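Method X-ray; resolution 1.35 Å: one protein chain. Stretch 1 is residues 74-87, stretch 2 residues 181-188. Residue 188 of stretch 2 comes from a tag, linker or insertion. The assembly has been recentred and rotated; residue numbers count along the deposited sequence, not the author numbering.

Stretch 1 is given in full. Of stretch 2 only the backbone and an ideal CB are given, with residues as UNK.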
# COMPACT_ATOMS: atom_id res chain seq x y z
N PHE A 74 -11.51 9.80 -2.53
CA PHE A 74 -10.31 9.06 -2.18
C PHE A 74 -9.76 8.27 -3.36
O PHE A 74 -8.55 8.14 -3.52
CB PHE A 74 -10.57 8.16 -0.97
CG PHE A 74 -10.96 8.92 0.27
CD1 PHE A 74 -12.29 9.07 0.63
CD2 PHE A 74 -9.99 9.55 1.04
CE1 PHE A 74 -12.66 9.83 1.73
CE2 PHE A 74 -10.34 10.32 2.15
CZ PHE A 74 -11.68 10.46 2.50
N PHE A 75 -10.65 7.76 -4.21
CA PHE A 75 -10.21 7.04 -5.40
C PHE A 75 -9.52 8.06 -6.30
O PHE A 75 -8.51 7.76 -6.93
CB PHE A 75 -11.40 6.42 -6.15
CG PHE A 75 -11.88 5.12 -5.56
CD1 PHE A 75 -12.80 4.34 -6.26
CD2 PHE A 75 -11.43 4.67 -4.32
CE1 PHE A 75 -13.27 3.14 -5.73
CE2 PHE A 75 -11.89 3.47 -3.78
CZ PHE A 75 -12.81 2.70 -4.49
N THR A 76 -10.08 9.26 -6.36
CA THR A 76 -9.52 10.32 -7.19
C THR A 76 -8.13 10.73 -6.69
O THR A 76 -7.20 10.88 -7.48
CB THR A 76 -10.45 11.55 -7.20
OG1 THR A 76 -11.69 11.19 -7.82
CG2 THR A 76 -9.82 12.70 -7.96
N ALA A 77 -7.99 10.89 -5.38
CA ALA A 77 -6.72 11.28 -4.78
C ALA A 77 -5.65 10.21 -4.97
O ALA A 77 -4.51 10.52 -5.32
CB ALA A 77 -6.91 11.58 -3.29
N SER A 78 -6.01 8.95 -4.75
CA SER A 78 -5.06 7.86 -4.91
C SER A 78 -4.63 7.75 -6.37
O SER A 78 -3.46 7.46 -6.66
CB SER A 78 -5.69 6.54 -4.45
OG SER A 78 -5.87 6.54 -3.05
N THR A 79 -5.56 7.98 -7.28
CA THR A 79 -5.24 7.92 -8.70
C THR A 79 -4.28 9.05 -9.06
O THR A 79 -3.34 8.86 -9.83
CB THR A 79 -6.52 8.05 -9.57
OG1 THR A 79 -7.39 6.95 -9.29
CG2 THR A 79 -6.17 8.04 -11.05
N ALA A 80 -4.49 10.22 -8.47
CA ALA A 80 -3.65 11.38 -8.75
C ALA A 80 -2.20 11.16 -8.32
O ALA A 80 -1.28 11.49 -9.06
CB ALA A 80 -4.21 12.62 -8.05
N VAL A 81 -1.99 10.58 -7.14
CA VAL A 81 -0.62 10.37 -6.69
C VAL A 81 0.12 9.32 -7.52
O VAL A 81 1.32 9.46 -7.76
CB VAL A 81 -0.56 10.01 -5.18
CG1 VAL A 81 -1.13 8.63 -4.92
CG2 VAL A 81 0.88 10.12 -4.68
N ILE A 82 -0.57 8.28 -7.98
CA ILE A 82 0.14 7.29 -8.78
C ILE A 82 0.40 7.81 -10.19
O ILE A 82 1.42 7.48 -10.79
CB ILE A 82 -0.60 5.91 -8.81
CG1 ILE A 82 -1.95 6.00 -9.52
CG2 ILE A 82 -0.76 5.39 -7.39
CD1 ILE A 82 -1.87 5.76 -11.02
N GLU A 83 -0.49 8.64 -10.73
CA GLU A 83 -0.28 9.19 -12.06
C GLU A 83 0.88 10.19 -12.03
O GLU A 83 1.65 10.29 -12.98
CB GLU A 83 -1.54 9.88 -12.59
CG GLU A 83 -2.69 8.92 -12.80
CD GLU A 83 -3.85 9.55 -13.53
OE1 GLU A 83 -4.09 10.77 -13.35
OE2 GLU A 83 -4.54 8.83 -14.29
N ASP A 84 1.00 10.92 -10.92
CA ASP A 84 2.07 11.89 -10.75
C ASP A 84 3.42 11.18 -10.77
O ASP A 84 4.43 11.76 -11.16
CB ASP A 84 1.91 12.64 -9.43
CG ASP A 84 3.07 13.56 -9.12
OD1 ASP A 84 3.22 14.59 -9.81
OD2 ASP A 84 3.85 13.24 -8.20
N ALA A 85 3.42 9.92 -10.34
CA ALA A 85 4.63 9.11 -10.28
C ALA A 85 4.95 8.42 -11.61
O ALA A 85 5.92 7.67 -11.70
CB ALA A 85 4.51 8.07 -9.17
N GLY A 86 4.13 8.66 -12.62
CA GLY A 86 4.37 8.06 -13.92
C GLY A 86 3.60 6.78 -14.20
O GLY A 86 3.83 6.14 -15.23
N PHE A 87 2.71 6.40 -13.30
CA PHE A 87 1.91 5.19 -13.48
C PHE A 87 0.55 5.54 -14.04
O PHE A 87 0.15 6.70 -14.08
CB PHE A 87 1.66 4.47 -12.15
CG PHE A 87 2.90 4.03 -11.43
CD1 PHE A 87 3.35 4.72 -10.32
CD2 PHE A 87 3.60 2.90 -11.85
CE1 PHE A 87 4.48 4.29 -9.62
CE2 PHE A 87 4.73 2.46 -11.15
CZ PHE A 87 5.17 3.16 -10.03
N UNK A 181 -10.56 -3.36 1.72
CA UNK A 181 -9.29 -3.02 1.12
C UNK A 181 -9.56 -2.56 -0.30
O UNK A 181 -10.23 -3.27 -1.07
CB UNK A 181 -8.32 -4.20 1.15
N UNK A 182 -9.08 -1.38 -0.66
CA UNK A 182 -9.26 -0.88 -2.01
C UNK A 182 -7.97 -1.15 -2.77
O UNK A 182 -6.87 -0.90 -2.26
CB UNK A 182 -9.62 0.61 -2.02
N UNK A 183 -8.10 -1.66 -3.99
CA UNK A 183 -6.94 -1.98 -4.80
C UNK A 183 -6.81 -1.03 -5.98
O UNK A 183 -7.78 -0.81 -6.71
CB UNK A 183 -7.02 -3.43 -5.29
N UNK A 184 -5.62 -0.47 -6.15
CA UNK A 184 -5.34 0.41 -7.27
C UNK A 184 -4.24 -0.28 -8.07
O UNK A 184 -3.06 -0.21 -7.70
CB UNK A 184 -4.93 1.81 -6.82
N UNK A 185 -4.63 -0.97 -9.13
CA UNK A 185 -3.69 -1.69 -9.99
C UNK A 185 -3.05 -0.70 -10.94
O UNK A 185 -3.73 -0.04 -11.73
CB UNK A 185 -4.38 -2.81 -10.76
N UNK A 186 -1.72 -0.60 -10.88
CA UNK A 186 -0.99 0.35 -11.71
C UNK A 186 0.12 -0.28 -12.54
O UNK A 186 0.59 -1.38 -12.25
CB UNK A 186 -0.39 1.45 -10.82
N UNK A 187 0.52 0.43 -13.58
CA UNK A 187 1.59 -0.00 -14.47
C UNK A 187 2.25 1.27 -14.99
O UNK A 187 1.60 2.31 -15.09
CB UNK A 187 1.07 -0.88 -15.61
N UNK A 188 3.53 1.19 -15.33
CA UNK A 188 4.24 2.37 -15.83
C UNK A 188 3.71 2.80 -17.19
O UNK A 188 3.16 1.94 -17.91
CB UNK A 188 5.74 2.09 -15.92

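Stretch 2 runs as an extended strand from 181 to 187, nearly parallel to the helix 74-84: the N-to-C directions differ by 16° and the axes come within 9.9 Å. Alternate CB atoms should therefore meet the helix, and the even positions 182, 184 and 186 do.

At 181 the ideal CB has no atom of stretch 1 within 5.5 Å. With phi/psi of -127/126, a beta-branched residue would be at ease, though the helix dictates nothing. The residue is Val181.

At 182 CA-to-CB points toward the helix, and the ideal CB lies 4.1 Å from Phe75 CE2. The neighbour is a ring's rim, which would accept an apolar or a small polar side chain. The residue is Asn182; its OD1 lies 3.7 Å from Phe75 CE2, near the ring plane, where the weakly positive ring hydrogens suit an oxygen. Both OD1 and ND2 are hydrogen-bonded elsewhere in the structure.

Position 183 points away, so stretch 1 offers no preference; it is Glu183.

At 184 the bond again points toward the helix, but the ideal CB is still 5.3 Å from Ser78 CB. That gap, with the Phe75 ring beside it, favours a long apolar or aromatic side chain. Phe184, chi1 in m, fills it. Ser78 CB sits over its face, 3.7 Å from the ring centroid and 17° off the normal, a CH-pi contact. Its edge meets the face of Phe75 in an offset edge-to-face pair, with centroids 5.5 Å apart, planes at 90° and Phe184 CZ 3.6 Å from Phe75 CD2.

Position 185 is out of reach of stretch 1, leaving length and charge unconstrained from this side; Arg185 extends with all four chi angles near 180°.

At 186 CB points toward stretch 1, with the ideal CB 3.9 Å from Phe87 CB and 4.6 Å from Ile82 CD1. Such close apolar neighbours suit a compact aliphatic residue. Val186 places CG1 3.9 Å from Ile82 CD1, while CG2 lies over one face of the Phe87 ring.

Position 187 points its CB away, so the contact falls to the backbone and many side chains would serve. The residue is Ser187; its O accepts a CA-H...O contact from Phe87 CA at 3.3 Å, with 127° at the hydrogen.

At 188 CA-to-CB points away, yet the ideal CB is 4.7 Å from Phe87 CD2, so a modest apolar branch could reach the ring. The residue, Val188, comes from an expression tag; its CG2 lies 3.9 Å from Phe87 CE2.

Stretch 2 (181-188) VNEFRVSV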
# COMPACT_ATOMS: atom_id res chain seq x y z
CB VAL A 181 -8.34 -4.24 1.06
CG1 VAL A 181 -7.06 -3.88 0.32
CG2 VAL A 181 -8.03 -4.73 2.46
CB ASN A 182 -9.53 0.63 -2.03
CG ASN A 182 -10.74 1.00 -1.21
OD1 ASN A 182 -11.85 0.53 -1.47
ND2 ASN A 182 -10.54 1.87 -0.23
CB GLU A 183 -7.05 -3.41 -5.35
CG GLU A 183 -7.33 -4.47 -4.31
CD GLU A 183 -7.63 -5.82 -4.95
OE1 GLU A 183 -7.71 -5.88 -6.20
OE2 GLU A 183 -7.78 -6.81 -4.22
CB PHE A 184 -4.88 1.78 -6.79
CG PHE A 184 -5.92 2.51 -5.98
CD1 PHE A 184 -5.97 2.36 -4.59
CD2 PHE A 184 -6.89 3.29 -6.61
CE1 PHE A 184 -6.97 2.99 -3.85
CE2 PHE A 184 -7.89 3.92 -5.87
CZ PHE A 184 -7.93 3.77 -4.49
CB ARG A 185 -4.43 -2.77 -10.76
CG ARG A 185 -3.54 -3.66 -11.61
CD ARG A 185 -4.37 -4.75 -12.26
NE ARG A 185 -3.63 -5.46 -13.29
CZ ARG A 185 -4.15 -6.45 -14.02
NH1 ARG A 185 -5.40 -6.83 -13.83
NH2 ARG A 185 -3.41 -7.04 -14.95
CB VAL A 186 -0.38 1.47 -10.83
CG1 VAL A 186 -1.46 2.08 -9.95
CG2 VAL A 186 0.75 0.90 -9.97
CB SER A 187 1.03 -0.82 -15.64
OG SER A 187 0.28 -0.00 -16.51
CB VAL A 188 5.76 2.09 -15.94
CG1 VAL A 188 6.48 3.34 -16.43
CG2 VAL A 188 6.31 1.66 -14.59
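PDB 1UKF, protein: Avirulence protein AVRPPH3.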